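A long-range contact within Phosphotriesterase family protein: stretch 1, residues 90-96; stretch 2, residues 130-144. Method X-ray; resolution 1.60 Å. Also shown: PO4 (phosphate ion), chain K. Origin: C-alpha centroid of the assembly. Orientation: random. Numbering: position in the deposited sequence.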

# COMPACT_ATOMS: atom_id res chain seq x y z
N VAL A 90 2.67 2.11 9.25
CA VAL A 90 1.22 2.11 9.10
C VAL A 90 0.83 0.76 8.50
O VAL A 90 1.21 0.46 7.37
CB VAL A 90 0.73 3.24 8.17
CG1 VAL A 90 -0.76 3.14 7.94
CG2 VAL A 90 1.11 4.61 8.75
N GLY A 91 0.09 -0.04 9.25
CA GLY A 91 -0.33 -1.35 8.79
C GLY A 91 -1.60 -1.28 7.96
O GLY A 91 -2.29 -0.26 7.96
N THR A 92 -1.92 -2.37 7.26
CA THR A 92 -3.04 -2.37 6.35
C THR A 92 -4.03 -3.49 6.65
O THR A 92 -3.66 -4.66 6.71
CB THR A 92 -2.54 -2.51 4.91
OG1 THR A 92 -1.71 -1.38 4.61
CG2 THR A 92 -3.71 -2.58 3.93
N ALA A 93 -5.29 -3.12 6.82
CA ALA A 93 -6.37 -4.08 7.02
C ALA A 93 -7.02 -4.44 5.68
O ALA A 93 -6.94 -3.67 4.73
CB ALA A 93 -7.42 -3.50 7.96
N GLY A 94 -7.65 -5.60 5.61
CA GLY A 94 -8.42 -5.92 4.42
C GLY A 94 -7.76 -6.92 3.49
O GLY A 94 -7.09 -7.84 3.94
N PHE A 95 -7.93 -6.70 2.19
CA PHE A 95 -7.62 -7.72 1.18
C PHE A 95 -6.70 -7.17 0.09
O PHE A 95 -6.73 -5.98 -0.21
CB PHE A 95 -8.94 -8.21 0.55
CG PHE A 95 -10.03 -8.47 1.55
CD1 PHE A 95 -10.20 -9.73 2.10
CD2 PHE A 95 -10.89 -7.45 1.93
CE1 PHE A 95 -11.20 -9.97 3.03
CE2 PHE A 95 -11.89 -7.68 2.86
CZ PHE A 95 -12.05 -8.95 3.41
N ASN A 96 -5.88 -8.04 -0.52
CA ASN A 96 -4.90 -7.61 -1.53
C ASN A 96 -5.35 -7.85 -2.98
O ASN A 96 -5.33 -6.92 -3.79
CB ASN A 96 -3.53 -8.24 -1.27
CG ASN A 96 -2.43 -7.78 -2.25
OD1 ASN A 96 -1.26 -8.09 -2.06
ND2 ASN A 96 -2.82 -7.03 -3.28
N LYS A 130 -20.29 -9.14 7.84
CA LYS A 130 -19.30 -9.84 8.65
C LYS A 130 -17.88 -9.60 8.14
O LYS A 130 -16.94 -9.56 8.92
CB LYS A 130 -19.62 -11.34 8.71
CG LYS A 130 -20.78 -11.68 9.63
CD LYS A 130 -20.45 -11.32 11.07
CE LYS A 130 -21.63 -11.54 12.00
NZ LYS A 130 -21.32 -11.07 13.39
N LEU A 131 -17.73 -9.45 6.83
CA LEU A 131 -16.42 -9.08 6.29
C LEU A 131 -16.05 -7.67 6.76
O LEU A 131 -14.90 -7.40 7.12
CB LEU A 131 -16.40 -9.20 4.76
CG LEU A 131 -16.46 -10.63 4.22
CD1 LEU A 131 -16.54 -10.63 2.68
CD2 LEU A 131 -15.27 -11.45 4.70
N THR A 132 -17.03 -6.77 6.78
CA THR A 132 -16.82 -5.43 7.30
C THR A 132 -16.34 -5.51 8.76
O THR A 132 -15.37 -4.86 9.12
CB THR A 132 -18.09 -4.58 7.20
OG1 THR A 132 -18.42 -4.38 5.82
CG2 THR A 132 -17.88 -3.22 7.89
N GLU A 133 -17.01 -6.32 9.57
CA GLU A 133 -16.62 -6.47 10.98
C GLU A 133 -15.15 -6.87 11.12
O GLU A 133 -14.44 -6.35 11.98
CB GLU A 133 -17.50 -7.50 11.68
CG GLU A 133 -18.96 -7.13 11.77
CD GLU A 133 -19.72 -8.03 12.74
OE1 GLU A 133 -19.06 -8.75 13.52
OE2 GLU A 133 -20.97 -8.00 12.71
N PHE A 134 -14.72 -7.81 10.28
CA PHE A 134 -13.34 -8.27 10.28
C PHE A 134 -12.36 -7.12 10.03
O PHE A 134 -11.37 -6.96 10.75
CB PHE A 134 -13.14 -9.37 9.24
CG PHE A 134 -11.70 -9.59 8.87
CD1 PHE A 134 -10.87 -10.33 9.69
CD2 PHE A 134 -11.17 -9.01 7.73
CE1 PHE A 134 -9.54 -10.51 9.37
CE2 PHE A 134 -9.84 -9.19 7.40
CZ PHE A 134 -9.02 -9.94 8.22
N VAL A 135 -12.65 -6.31 9.02
CA VAL A 135 -11.79 -5.19 8.67
C VAL A 135 -11.81 -4.13 9.77
O VAL A 135 -10.77 -3.60 10.15
CB VAL A 135 -12.19 -4.56 7.31
CG1 VAL A 135 -11.32 -3.35 6.99
CG2 VAL A 135 -12.12 -5.59 6.19
N VAL A 136 -12.99 -3.83 10.28
CA VAL A 136 -13.12 -2.86 11.37
C VAL A 136 -12.29 -3.30 12.59
O VAL A 136 -11.60 -2.49 13.21
CB VAL A 136 -14.58 -2.66 11.78
CG1 VAL A 136 -14.66 -1.80 13.05
CG2 VAL A 136 -15.37 -2.01 10.65
N ASN A 137 -12.35 -4.58 12.91
CA ASN A 137 -11.63 -5.11 14.06
C ASN A 137 -10.11 -5.00 13.89
O ASN A 137 -9.39 -4.78 14.86
CB ASN A 137 -12.05 -6.55 14.36
CG ASN A 137 -13.47 -6.63 14.94
OD1 ASN A 137 -14.00 -5.65 15.45
ND2 ASN A 137 -14.08 -7.81 14.84
N GLU A 138 -9.63 -5.14 12.65
CA GLU A 138 -8.20 -4.98 12.39
C GLU A 138 -7.73 -3.55 12.65
O GLU A 138 -6.60 -3.32 13.10
CB GLU A 138 -7.85 -5.43 10.96
CG GLU A 138 -8.00 -6.93 10.75
CD GLU A 138 -7.26 -7.45 9.52
OE1 GLU A 138 -7.33 -6.81 8.45
OE2 GLU A 138 -6.61 -8.51 9.64
N VAL A 139 -8.61 -2.59 12.38
CA VAL A 139 -8.29 -1.17 12.55
C VAL A 139 -8.45 -0.74 14.01
O VAL A 139 -7.64 0.03 14.53
CB VAL A 139 -9.20 -0.29 11.68
CG1 VAL A 139 -9.03 1.18 12.03
CG2 VAL A 139 -8.89 -0.53 10.20
N GLU A 140 -9.49 -1.24 14.66
CA GLU A 140 -9.87 -0.77 15.99
C GLU A 140 -9.29 -1.57 17.15
O GLU A 140 -9.04 -1.02 18.23
CB GLU A 140 -11.40 -0.71 16.10
CG GLU A 140 -12.05 0.24 15.11
CD GLU A 140 -11.79 1.72 15.40
OE1 GLU A 140 -10.78 2.05 16.06
OE2 GLU A 140 -12.62 2.55 14.97
N ASN A 141 -9.07 -2.87 16.93
CA ASN A 141 -8.58 -3.75 17.99
C ASN A 141 -7.15 -4.21 17.76
O ASN A 141 -6.32 -4.18 18.66
CB ASN A 141 -9.50 -4.96 18.13
CG ASN A 141 -10.91 -4.59 18.53
OD1 ASN A 141 -11.14 -3.52 19.09
ND2 ASN A 141 -11.86 -5.47 18.26
N GLY A 142 -6.86 -4.66 16.54
CA GLY A 142 -5.52 -5.09 16.19
C GLY A 142 -5.50 -6.10 15.06
O GLY A 142 -6.49 -6.76 14.78
N LEU A 143 -4.34 -6.21 14.41
CA LEU A 143 -4.17 -7.17 13.33
C LEU A 143 -3.88 -8.58 13.85
O LEU A 143 -2.98 -8.79 14.65
CB LEU A 143 -3.03 -6.71 12.41
CG LEU A 143 -3.29 -5.47 11.56
CD1 LEU A 143 -1.99 -4.71 11.28
CD2 LEU A 143 -4.02 -5.82 10.27
N GLU A 144 -4.67 -9.55 13.37
CA GLU A 144 -4.37 -10.97 13.58
C GLU A 144 -4.06 -11.38 15.01
O GLU A 144 -3.09 -12.09 15.27
CB GLU A 144 -3.20 -11.39 12.67
CG GLU A 144 -3.48 -11.08 11.22
CD GLU A 144 -2.51 -11.74 10.27
OE1 GLU A 144 -2.69 -11.55 9.05
OE2 GLU A 144 -1.58 -12.44 10.73
P PO4 K . 1.20 -6.76 -4.39
O1 PO4 K . 1.35 -7.43 -3.05
O2 PO4 K . -0.27 -6.74 -4.76
O3 PO4 K . 1.69 -5.34 -4.36
O4 PO4 K . 2.02 -7.48 -5.43

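The chain leaves a β-strand at the start of the first stretch and runs on as a loop against one side of the helix that occupies residues 130-140 of the second. The nearest CA pairs across the stretches are Ala93 CA to Glu138 CA, 5.7 Å, and Gly94 CA to Val135 CA, 5.5 Å. The loop lies close to the helix, with the small residues Ala93 and Gly94 at the nearest point.

Ala93 is the central bump. Its CA-to-CB bond points toward the helix, and the methyl enters a shallow hollow between successive turns: Ala93 CB lies 4.0 Å from Val135 CG1 and 4.0 Å from Val139 CG2, while Val135 O is also 4.0 Å from that CB. The two valines, four residues apart and so one turn along the helix, form much of the hollow's wall. Glu138 completes it, with OE1 3.3 Å from Ala93 CB. A single methyl fills this space well while letting the backbones stay close.

Gly94 follows with phi 104° and psi -142°, angles at which a CB would be jammed against the carbonyl oxygen of Ala93; the backbone itself calls for glycine here. The bare Gly94 CA rests 4.1 Å from Val135 CG2. The amide is used as well: Gly94 N donates a hydrogen bond to Glu138 OE1 (3.1 Å, N-H...O angle 154°). This is the one hydrogen bond between the stretches. A carboxylate suits a buried site such as this only if its polarity is answered, and both Glu138 oxygens also have hydrogen-bond partners elsewhere in the structure.

Beyond the glycine, Phe95 provides a larger bump. Its CA-to-CB bond points sideways, but with chi1 in the m well the ring comes nearer the helix. There Phe95 CE2 is 3.9 Å from Val135 CG2, and Phe95 CZ is 4.3 Å from Leu131 CD2 and 4.4 Å from Phe134 CD2. All three neighbours meet the ring obliquely, and its broad apolar surface suits this hydrocarbon pocket. Val135 thus touches Ala93, Gly94 and Phe95 in turn.

At the other end, the helix gives way to a turn in which Gly142 adopts a positive phi of 154°, again a conformation that calls for glycine. The chain then presents Leu143, whose CA-to-CB bond points toward the first stretch. Leu143 CD2 lies 3.8 Å from Thr92 O, and Leu143 CD1 reaches within 4.5 Å of Gly91 CA. The missing side chain of Gly91 leaves room for this methyl: an ideal CB on Gly91 would sit a tight 3.1 Å from Leu143 CD1.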